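Local coordinates for protein hydroxyethylphosphonate dioxygenase (Streptomyces albus, PDB 6B9R) that probably cleaves the carbon-carbon bond of 2-hydroxyethylphosphonate with molecular oxygen at a non-haem iron centre, yielding hydroxymethylphosphonate, at residues S98-R103 against S128-V133; Y156-V161 against Y368-Q373; Y163-G168 against H172-N177. All blocks are in the same frame, centred on the assembly; numbering follows the deposited sequence.

Contact 1 of 3, residues S98-R103 against S128-V133; sequences SRIIER and SMLRVV. With 2HE ((2-hydroxyethyl)phosphonic acid), chain F.
Arg103 O accepts a hydrogen bond from Arg131 NH2 at 2.7 Å. The donor nitrogen stands almost straight out from the carbonyl, although the hydrogen bond is bent at the hydrogen (142°) and the oxygen lies somewhat out of the guanidinium plane. CG of Arg131 is anti to the backbone N (chi1 180°), and the chain then folds at its next two bonds to bring the guanidinium onto the backbone of Arg103. Were Arg131 replaced by alanine, Arg103 O would lose this donor and the backbone that carries the substrate-binding side chain would probably be less firmly placed. Arg103 runs out extended into the pocket, where NH2 meets O1 of (2-hydroxyethyl)phosphonic acid at 2.8 Å in the plane of its guanidinium, a nearly straight bond (164°) consistent with a phosphonate that probably carries negative charge. Arg103 NH1 is hydrogen-bonded to Glu144 O. Farther back along the strand, Ile100 CG2 touches Leu130 CD1 at 4.1 Å, their side chains crossing at about a right angle in an apolar patch toward solvent. The two segments are not direct sheet partners: strand 106-113 runs between strands 99-103 and 123-129, its Tyr108 touching Arg131, and Tyr450 of the second subunit packs on Ile101 and Arg103.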
loop_
_atom_site.group_PDB
_atom_site.type_symbol
_atom_site.label_atom_id
_atom_site.label_comp_id
_atom_site.label_asym_id
_atom_site.label_seq_id
_atom_site.Cartn_x
_atom_site.Cartn_y
_atom_site.Cartn_z
ATOM N N SER A 98 26.279 7.689 18.154
ATOM C CA SER A 98 26.709 6.410 18.709
ATOM C C SER A 98 25.924 6.031 19.961
ATOM O O SER A 98 25.693 6.858 20.847
ATOM C CB SER A 98 28.198 6.464 19.049
ATOM O OG SER A 98 28.583 5.331 19.801
ATOM N N ARG A 99 25.539 4.755 20.031
ATOM C CA ARG A 99 24.951 4.134 21.210
ATOM C C ARG A 99 25.655 2.810 21.454
ATOM O O ARG A 99 25.775 1.989 20.538
ATOM C CB ARG A 99 23.451 3.874 21.039
ATOM C CG ARG A 99 22.564 5.070 21.245
ATOM C CD ARG A 99 21.456 5.093 20.211
ATOM N NE ARG A 99 22.006 5.386 18.895
ATOM C CZ ARG A 99 21.783 4.676 17.796
ATOM N NH1 ARG A 99 20.990 3.609 17.828
ATOM N NH2 ARG A 99 22.354 5.051 16.659
ATOM N N ILE A 100 26.116 2.599 22.679
ATOM C CA ILE A 100 26.669 1.316 23.098
ATOM C C ILE A 100 25.648 0.667 24.012
ATOM O O ILE A 100 25.168 1.299 24.959
ATOM C CB ILE A 100 28.021 1.479 23.810
ATOM C CG1 ILE A 100 29.074 1.994 22.830
ATOM C CG2 ILE A 100 28.451 0.152 24.429
ATOM C CD1 ILE A 100 30.306 2.537 23.489
ATOM N N ILE A 101 25.295 -0.579 23.718
ATOM C CA ILE A 101 24.324 -1.321 24.508
ATOM C C ILE A 101 24.999 -2.569 25.050
ATOM O O ILE A 101 25.671 -3.296 24.307
ATOM C CB ILE A 101 23.066 -1.672 23.693
ATOM C CG1 ILE A 101 22.343 -0.385 23.286
ATOM C CG2 ILE A 101 22.143 -2.579 24.500
ATOM C CD1 ILE A 101 20.955 -0.601 22.722
ATOM N N GLU A 102 24.838 -2.796 26.350
ATOM C CA GLU A 102 25.403 -3.951 27.018
ATOM C C GLU A 102 24.377 -5.069 27.054
ATOM O O GLU A 102 23.173 -4.824 27.176
ATOM C CB GLU A 102 25.835 -3.596 28.441
ATOM C CG GLU A 102 26.707 -2.359 28.530
ATOM C CD GLU A 102 27.548 -2.340 29.794
ATOM O OE1 GLU A 102 28.583 -1.640 29.809
ATOM O OE2 GLU A 102 27.179 -3.034 30.766
ATOM N N ARG A 103 24.860 -6.297 26.928
ATOM C CA ARG A 103 24.037 -7.487 27.060
ATOM C C ARG A 103 24.858 -8.549 27.761
ATOM O O ARG A 103 26.037 -8.741 27.445
ATOM C CB ARG A 103 23.568 -8.026 25.703
ATOM C CG ARG A 103 22.644 -7.116 24.912
ATOM C CD ARG A 103 22.225 -7.823 23.637
ATOM N NE ARG A 103 21.444 -6.979 22.734
ATOM C CZ ARG A 103 20.965 -7.402 21.570
ATOM N NH1 ARG A 103 21.199 -8.654 21.181
ATOM N NH2 ARG A 103 20.257 -6.582 20.796
ATOM N N SER A 128 28.891 -2.398 15.273
ATOM C CA SER A 128 30.101 -3.173 15.504
ATOM C C SER A 128 29.824 -4.270 16.519
ATOM O O SER A 128 29.147 -4.049 17.525
ATOM C CB SER A 128 31.248 -2.290 15.995
ATOM O OG SER A 128 30.990 -1.818 17.295
ATOM N N MET A 129 30.358 -5.457 16.250
ATOM C CA MET A 129 30.247 -6.561 17.191
ATOM C C MET A 129 31.278 -6.374 18.294
ATOM O O MET A 129 32.484 -6.372 18.026
ATOM C CB MET A 129 30.450 -7.890 16.473
ATOM C CG MET A 129 29.226 -8.393 15.722
ATOM S SD MET A 129 28.811 -7.405 14.265
ATOM C CE MET A 129 27.397 -6.469 14.862
ATOM N N LEU A 130 30.812 -6.205 19.531
ATOM C CA LEU A 130 31.715 -6.028 20.660
ATOM C C LEU A 130 31.913 -7.300 21.474
ATOM O O LEU A 130 32.750 -7.306 22.382
ATOM C CB LEU A 130 31.205 -4.915 21.585
ATOM C CG LEU A 130 30.862 -3.579 20.931
ATOM C CD1 LEU A 130 30.293 -2.597 21.970
ATOM C CD2 LEU A 130 32.079 -3.004 20.217
ATOM N N ARG A 131 31.155 -8.357 21.192
ATOM C CA ARG A 131 31.277 -9.623 21.904
ATOM C C ARG A 131 32.084 -10.581 21.036
ATOM O O ARG A 131 31.724 -10.832 19.880
ATOM C CB ARG A 131 29.902 -10.207 22.236
ATOM C CG ARG A 131 29.931 -11.537 22.984
ATOM C CD ARG A 131 30.622 -11.425 24.346
ATOM N NE ARG A 131 30.078 -10.353 25.186
ATOM C CZ ARG A 131 28.969 -10.456 25.916
ATOM N NH1 ARG A 131 28.263 -11.580 25.907
ATOM N NH2 ARG A 131 28.557 -9.427 26.652
ATOM N N VAL A 132 33.159 -11.125 21.601
ATOM C CA VAL A 132 34.084 -12.003 20.888
ATOM C C VAL A 132 33.864 -13.434 21.359
ATOM O O VAL A 132 33.859 -13.700 22.567
ATOM C CB VAL A 132 35.542 -11.574 21.121
ATOM C CG1 VAL A 132 36.498 -12.639 20.602
ATOM C CG2 VAL A 132 35.813 -10.236 20.452
ATOM N N VAL A 133 33.686 -14.354 20.411
ATOM C CA VAL A 133 33.487 -15.757 20.732
ATOM C C VAL A 133 34.680 -16.560 20.220
ATOM O O VAL A 133 35.435 -16.126 19.341
ATOM C CB VAL A 133 32.179 -16.321 20.148
ATOM C CG1 VAL A 133 30.959 -15.628 20.773
ATOM C CG2 VAL A 133 32.197 -16.208 18.622
HETATM O O3 2HE F . 18.672 -6.132 15.923
HETATM P P 2HE F . 19.756 -6.041 16.937
HETATM O O1 2HE F . 19.507 -7.103 18.120
HETATM O O2 2HE F . 19.860 -4.552 17.558
HETATM C CA 2HE F . 21.278 -6.450 16.051
HETATM C CB 2HE F . 21.181 -5.811 14.669
HETATM O O4 2HE F . 20.327 -6.567 13.796
#

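Contact 2 of 3, residues Y156-V161 against Y368-Q373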
loop_
_atom_site.group_PDB
_atom_site.type_symbol
_atom_site.label_atom_id
_atom_site.label_comp_id
_atom_site.label_asym_id
_atom_site.label_seq_id
_atom_site.Cartn_x
_atom_site.Cartn_y
_atom_site.Cartn_z
ATOM N N TYR A 156 24.822 -6.665 5.617
ATOM C CA TYR A 156 26.088 -6.819 4.909
ATOM C C TYR A 156 27.210 -6.958 5.928
ATOM O O TYR A 156 27.295 -6.153 6.858
ATOM C CB TYR A 156 26.343 -5.610 4.011
ATOM C CG TYR A 156 27.644 -5.698 3.270
ATOM C CD1 TYR A 156 27.719 -6.349 2.053
ATOM C CD2 TYR A 156 28.802 -5.129 3.792
ATOM C CE1 TYR A 156 28.924 -6.432 1.364
ATOM C CE2 TYR A 156 30.005 -5.209 3.116
ATOM C CZ TYR A 156 30.061 -5.865 1.905
ATOM O OH TYR A 156 31.261 -5.938 1.235
ATOM N N PHE A 157 28.069 -7.973 5.763
ATOM C CA PHE A 157 29.074 -8.314 6.771
ATOM C C PHE A 157 30.458 -7.783 6.402
ATOM O O PHE A 157 30.878 -7.866 5.246
ATOM C CB PHE A 157 29.140 -9.831 6.962
ATOM C CG PHE A 157 27.872 -10.421 7.507
ATOM C CD1 PHE A 157 27.642 -10.445 8.873
ATOM C CD2 PHE A 157 26.908 -10.938 6.657
ATOM C CE1 PHE A 157 26.473 -10.990 9.391
ATOM C CE2 PHE A 157 25.737 -11.485 7.155
ATOM C CZ PHE A 157 25.509 -11.506 8.532
ATOM N N VAL A 158 31.164 -7.234 7.393
ATOM C CA VAL A 158 32.566 -6.838 7.258
ATOM C C VAL A 158 33.356 -7.551 8.350
ATOM O O VAL A 158 33.062 -7.395 9.543
ATOM C CB VAL A 158 32.764 -5.315 7.362
ATOM C CG1 VAL A 158 34.255 -4.981 7.243
ATOM C CG2 VAL A 158 31.941 -4.565 6.293
ATOM N N GLY A 159 34.364 -8.325 7.947
ATOM C CA GLY A 159 35.211 -8.996 8.900
ATOM C C GLY A 159 34.597 -10.284 9.404
ATOM O O GLY A 159 33.547 -10.728 8.924
ATOM N N PRO A 160 35.255 -10.916 10.383
ATOM C CA PRO A 160 34.845 -12.259 10.852
ATOM C C PRO A 160 33.680 -12.211 11.835
ATOM O O PRO A 160 33.822 -12.419 13.045
ATOM C CB PRO A 160 36.138 -12.790 11.486
ATOM C CG PRO A 160 36.806 -11.549 12.019
ATOM C CD PRO A 160 36.515 -10.470 11.004
ATOM N N VAL A 161 32.492 -11.930 11.301
ATOM C CA VAL A 161 31.262 -11.837 12.078
ATOM C C VAL A 161 30.543 -13.179 12.044
ATOM O O VAL A 161 30.414 -13.796 10.976
ATOM C CB VAL A 161 30.356 -10.720 11.531
ATOM C CG1 VAL A 161 29.004 -10.742 12.239
ATOM C CG2 VAL A 161 31.036 -9.348 11.688
ATOM N N TYR A 368 26.223 3.513 0.898
ATOM C CA TYR A 368 27.188 3.581 1.988
ATOM C C TYR A 368 28.561 3.280 1.403
ATOM O O TYR A 368 28.720 2.270 0.717
ATOM C CB TYR A 368 26.842 2.585 3.108
ATOM C CG TYR A 368 27.853 2.583 4.238
ATOM C CD1 TYR A 368 27.717 3.442 5.317
ATOM C CD2 TYR A 368 28.961 1.725 4.216
ATOM C CE1 TYR A 368 28.663 3.462 6.345
ATOM C CE2 TYR A 368 29.889 1.732 5.232
ATOM C CZ TYR A 368 29.733 2.600 6.300
ATOM O OH TYR A 368 30.683 2.594 7.308
ATOM N N VAL A 369 29.542 4.147 1.648
ATOM C CA VAL A 369 30.844 4.013 0.993
ATOM C C VAL A 369 31.710 3.064 1.813
ATOM O O VAL A 369 32.155 3.406 2.910
ATOM C CB VAL A 369 31.541 5.364 0.800
ATOM C CG1 VAL A 369 32.952 5.137 0.241
ATOM C CG2 VAL A 369 30.736 6.234 -0.139
ATOM N N LEU A 370 31.974 1.878 1.257
ATOM C CA LEU A 370 32.824 0.877 1.896
ATOM C C LEU A 370 34.292 1.052 1.562
ATOM O O LEU A 370 35.146 0.751 2.400
ATOM C CB LEU A 370 32.407 -0.535 1.472
ATOM C CG LEU A 370 31.048 -1.062 1.929
ATOM C CD1 LEU A 370 30.609 -2.247 1.080
ATOM C CD2 LEU A 370 31.098 -1.454 3.397
ATOM N N GLY A 371 34.602 1.509 0.355
ATOM C CA GLY A 371 35.959 1.522 -0.135
ATOM C C GLY A 371 36.792 2.576 0.561
ATOM O O GLY A 371 36.377 3.227 1.521
ATOM N N GLU A 372 38.014 2.737 0.052
ATOM C CA GLU A 372 38.983 3.649 0.636
ATOM C C GLU A 372 39.038 4.995 -0.065
ATOM O O GLU A 372 39.633 5.930 0.480
ATOM C CB GLU A 372 40.379 3.009 0.621
ATOM C CG GLU A 372 40.442 1.670 1.335
ATOM N N GLN A 373 38.441 5.119 -1.257
ATOM C CA GLN A 373 38.432 6.390 -1.964
ATOM C C GLN A 373 37.048 7.023 -1.899
ATOM O O GLN A 373 36.040 6.314 -1.831
ATOM C CB GLN A 373 38.827 6.218 -3.437
ATOM C CG GLN A 373 40.073 5.370 -3.645
ATOM C CD GLN A 373 41.288 5.971 -2.974
ATOM O OE1 GLN A 373 41.595 7.151 -3.159
ATOM N NE2 GLN A 373 41.984 5.166 -2.180
#
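The two large antiparallel beta-sheets of the chain, consistent with a tandem-cupin (bicupin) architecture, approach each other where Leu370 meets Tyr156 and Val158. Leu370 directly follows strand 364-369, and its forked end serves both partners. CD1 is 3.6 Å from Tyr156 CE2, and the same methyl lies 3.8 Å from Tyr156 OH, so it rests against the outer part of the phenol. The other branch, CD2, is 3.9 Å from Tyr156 CE2 and also approaches Val158 CG2, at a looser 4.3 Å. Leucine suits the place because two methyls on one carbon can touch an aromatic ring and an aliphatic side chain together. The tyrosine and leucine side chains come from opposite directions; with CG anti to its backbone N (chi1 179°), the tyrosine reaches out to meet the leucine. Tyr156 and Val158 are alternate residues of one strand and so point to the same side, while Phe157 between them turns to the other, against Met176 and Phe192. Beyond Val158 the chain leaves the interface through Gly159, whose positive phi suits a residue without a side chain, and an inverse gamma turn centred on Pro160. Strand 152-158 lies between strands 202-208 and 181-184, and strand 364-369 between 395-398 and 412-419; Leu415 of strand 412-419 packs on both Tyr156 and Leu370, and Tyr368 reaches across to Leu204.

Contact 3 of 3, residues Y163-G168 against H172-N177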
loop_
_atom_site.group_PDB
_atom_site.type_symbol
_atom_site.label_atom_id
_atom_site.label_comp_id
_atom_site.label_asym_id
_atom_site.label_seq_id
_atom_site.Cartn_x
_atom_site.Cartn_y
_atom_site.Cartn_z
ATOM N N TYR A 163 26.908 -14.957 12.462
ATOM C CA TYR A 163 25.484 -14.667 12.353
ATOM C C TYR A 163 24.698 -15.787 13.027
ATOM O O TYR A 163 24.857 -16.961 12.677
ATOM C CB TYR A 163 25.062 -14.529 10.893
ATOM C CG TYR A 163 23.598 -14.199 10.714
ATOM C CD1 TYR A 163 23.044 -13.098 11.348
ATOM C CD2 TYR A 163 22.770 -14.983 9.921
ATOM C CE1 TYR A 163 21.712 -12.779 11.199
ATOM C CE2 TYR A 163 21.414 -14.672 9.780
ATOM C CZ TYR A 163 20.905 -13.571 10.414
ATOM O OH TYR A 163 19.574 -13.254 10.270
ATOM N N TYR A 164 23.866 -15.424 13.993
ATOM C CA TYR A 164 23.032 -16.371 14.722
ATOM C C TYR A 164 21.573 -16.100 14.399
ATOM O O TYR A 164 21.153 -14.943 14.334
ATOM C CB TYR A 164 23.258 -16.250 16.230
ATOM C CG TYR A 164 24.702 -16.389 16.637
ATOM C CD1 TYR A 164 25.578 -15.315 16.539
ATOM C CD2 TYR A 164 25.190 -17.595 17.122
ATOM C CE1 TYR A 164 26.905 -15.442 16.901
ATOM C CE2 TYR A 164 26.514 -17.736 17.487
ATOM C CZ TYR A 164 27.364 -16.655 17.382
ATOM O OH TYR A 164 28.678 -16.788 17.748
ATOM N N PHE A 165 20.797 -17.162 14.186
ATOM C CA PHE A 165 19.409 -16.954 13.807
ATOM C C PHE A 165 18.551 -18.114 14.286
ATOM O O PHE A 165 19.015 -19.255 14.376
ATOM C CB PHE A 165 19.260 -16.746 12.294
ATOM C CG PHE A 165 19.886 -17.822 11.448
ATOM C CD1 PHE A 165 21.240 -17.798 11.161
ATOM C CD2 PHE A 165 19.107 -18.822 10.887
ATOM C CE1 PHE A 165 21.813 -18.768 10.353
ATOM C CE2 PHE A 165 19.666 -19.783 10.078
ATOM C CZ PHE A 165 21.026 -19.762 9.814
ATOM N N ARG A 166 17.286 -17.796 14.602
ATOM C CA ARG A 166 16.352 -18.742 15.203
ATOM C C ARG A 166 15.064 -18.809 14.395
ATOM O O ARG A 166 14.601 -17.802 13.847
ATOM C CB ARG A 166 16.014 -18.360 16.656
ATOM C CG ARG A 166 16.943 -18.953 17.683
ATOM C CD ARG A 166 16.683 -18.344 19.050
ATOM N NE ARG A 166 17.633 -18.815 20.048
ATOM C CZ ARG A 166 17.779 -18.267 21.249
ATOM N NH1 ARG A 166 17.041 -17.217 21.601
ATOM N NH2 ARG A 166 18.668 -18.764 22.096
ATOM N N SER A 167 14.487 -20.005 14.338
ATOM C CA SER A 167 13.241 -20.242 13.623
ATOM C C SER A 167 12.700 -21.579 14.096
ATOM O O SER A 167 13.459 -22.547 14.191
ATOM C CB SER A 167 13.467 -20.249 12.103
ATOM O OG SER A 167 12.281 -20.563 11.394
ATOM N N GLY A 168 11.409 -21.625 14.409
ATOM C CA GLY A 168 10.775 -22.859 14.840
ATOM C C GLY A 168 11.503 -23.602 15.943
ATOM O O GLY A 168 11.549 -24.837 15.935
ATOM N N HIS A 172 20.629 -21.438 15.067
ATOM C CA HIS A 172 21.664 -21.689 14.079
ATOM C C HIS A 172 22.759 -20.641 14.203
ATOM O O HIS A 172 22.518 -19.512 14.649
ATOM C CB HIS A 172 21.116 -21.650 12.648
ATOM C CG HIS A 172 19.877 -22.460 12.442
ATOM N ND1 HIS A 172 19.886 -23.686 11.811
ATOM C CD2 HIS A 172 18.585 -22.212 12.762
ATOM C CE1 HIS A 172 18.656 -24.165 11.765
ATOM N NE2 HIS A 172 17.846 -23.289 12.333
ATOM N N CYS A 173 23.962 -21.018 13.785
ATOM C CA CYS A 173 25.082 -20.093 13.658
ATOM C C CYS A 173 25.768 -20.334 12.322
ATOM O O CYS A 173 26.238 -21.446 12.052
ATOM C CB CYS A 173 26.087 -20.262 14.800
ATOM S SG CYS A 173 27.593 -19.284 14.565
ATOM N N VAL A 174 25.844 -19.295 11.498
ATOM C CA VAL A 174 26.595 -19.374 10.247
ATOM C C VAL A 174 27.716 -18.340 10.290
ATOM O O VAL A 174 27.442 -17.133 10.339
ATOM C CB VAL A 174 25.676 -19.167 9.031
ATOM C CG1 VAL A 174 26.489 -19.055 7.764
ATOM C CG2 VAL A 174 24.678 -20.310 8.917
ATOM N N PRO A 175 28.980 -18.757 10.286
ATOM C CA PRO A 175 30.079 -17.781 10.225
ATOM C C PRO A 175 30.111 -17.074 8.878
ATOM O O PRO A 175 29.926 -17.687 7.825
ATOM C CB PRO A 175 31.339 -18.639 10.429
ATOM C CG PRO A 175 30.846 -19.979 10.915
ATOM C CD PRO A 175 29.471 -20.144 10.357
ATOM N N MET A 176 30.363 -15.772 8.921
ATOM C CA MET A 176 30.417 -14.915 7.748
ATOM C C MET A 176 31.786 -14.264 7.639
ATOM O O MET A 176 32.590 -14.285 8.573
ATOM C CB MET A 176 29.351 -13.813 7.829
ATOM C CG MET A 176 27.994 -14.324 8.130
ATOM S SD MET A 176 27.293 -15.058 6.648
ATOM C CE MET A 176 25.689 -15.531 7.313
ATOM N N ASN A 177 32.030 -13.641 6.488
ATOM C CA ASN A 177 33.174 -12.755 6.349
ATOM C C ASN A 177 32.803 -11.638 5.386
ATOM O O ASN A 177 31.670 -11.558 4.911
ATOM C CB ASN A 177 34.420 -13.504 5.889
ATOM C CG ASN A 177 35.660 -13.053 6.635
ATOM O OD1 ASN A 177 35.874 -11.851 6.848
ATOM N ND2 ASN A 177 36.467 -14.011 7.065
#
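From CB, Phe165 turns over His172: CG sits between the backbone N and the carbonyl carbon (chi1 53°), which swings the ring back across the neighbouring strand. CD2 lies 3.9 Å from His172 CD2, CE1 meets Val174 CG2 at the ring edge, 3.6 Å away, and CZ at the tip is 3.4 Å from His172 CB, a CH-pi contact over one face. The Phe165 and His172 rings are almost parallel (9°) but slid apart. A flat phenyl suits this spot, offering the histidine a face and the valine an edge. Beneath them the backbones pair as an antiparallel hairpin, with His172 N to Phe165 O at 2.8 Å and the return bond from Phe165 N, and a second such pair joins Tyr163 to Val174. On the other face, the non-hydrogen-bonded pair Tyr164-Cys173 places Cys173 SG 3.5 Å from Tyr164 CE2, a sulfur-aromatic contact, while Tyr164 OH is hydrogen-bonded to Thr193 OG1. Tyr163 CB meets Met176 CE at 3.8 Å. Strand 161-167 is the middle of a three-stranded sheet, flanked by 170-175 and 190-194, whose iron ligand His190 touches Tyr163; on the Phe165 face, Val307 touches Tyr163 and Phe165, and Ile309 touches Val174 and Met176.

Contact 3 is the most buried of the three, with four of its seven touching residues buried, while contact 1 is the most superficial, with one of four buried and Ile100 exposed. Contact 1 is polar at one end and reaches the substrate pocket; contact 2 is purely apolar and joins the two large sheets; contact 3, the most extensive, is a hairpin held by backbone bonds and aromatic packing. Contacts 1 and 2 draw on the same sheet, through strands 123-129 and 152-158, and touch where Met129 SD packs on Val161 CG1. Contact 3 is nested in the long loop closed by contact 2, and Val161 O probably accepts a bond from Met176 N. Val133 of contact 1 packs on Tyr164 of contact 3.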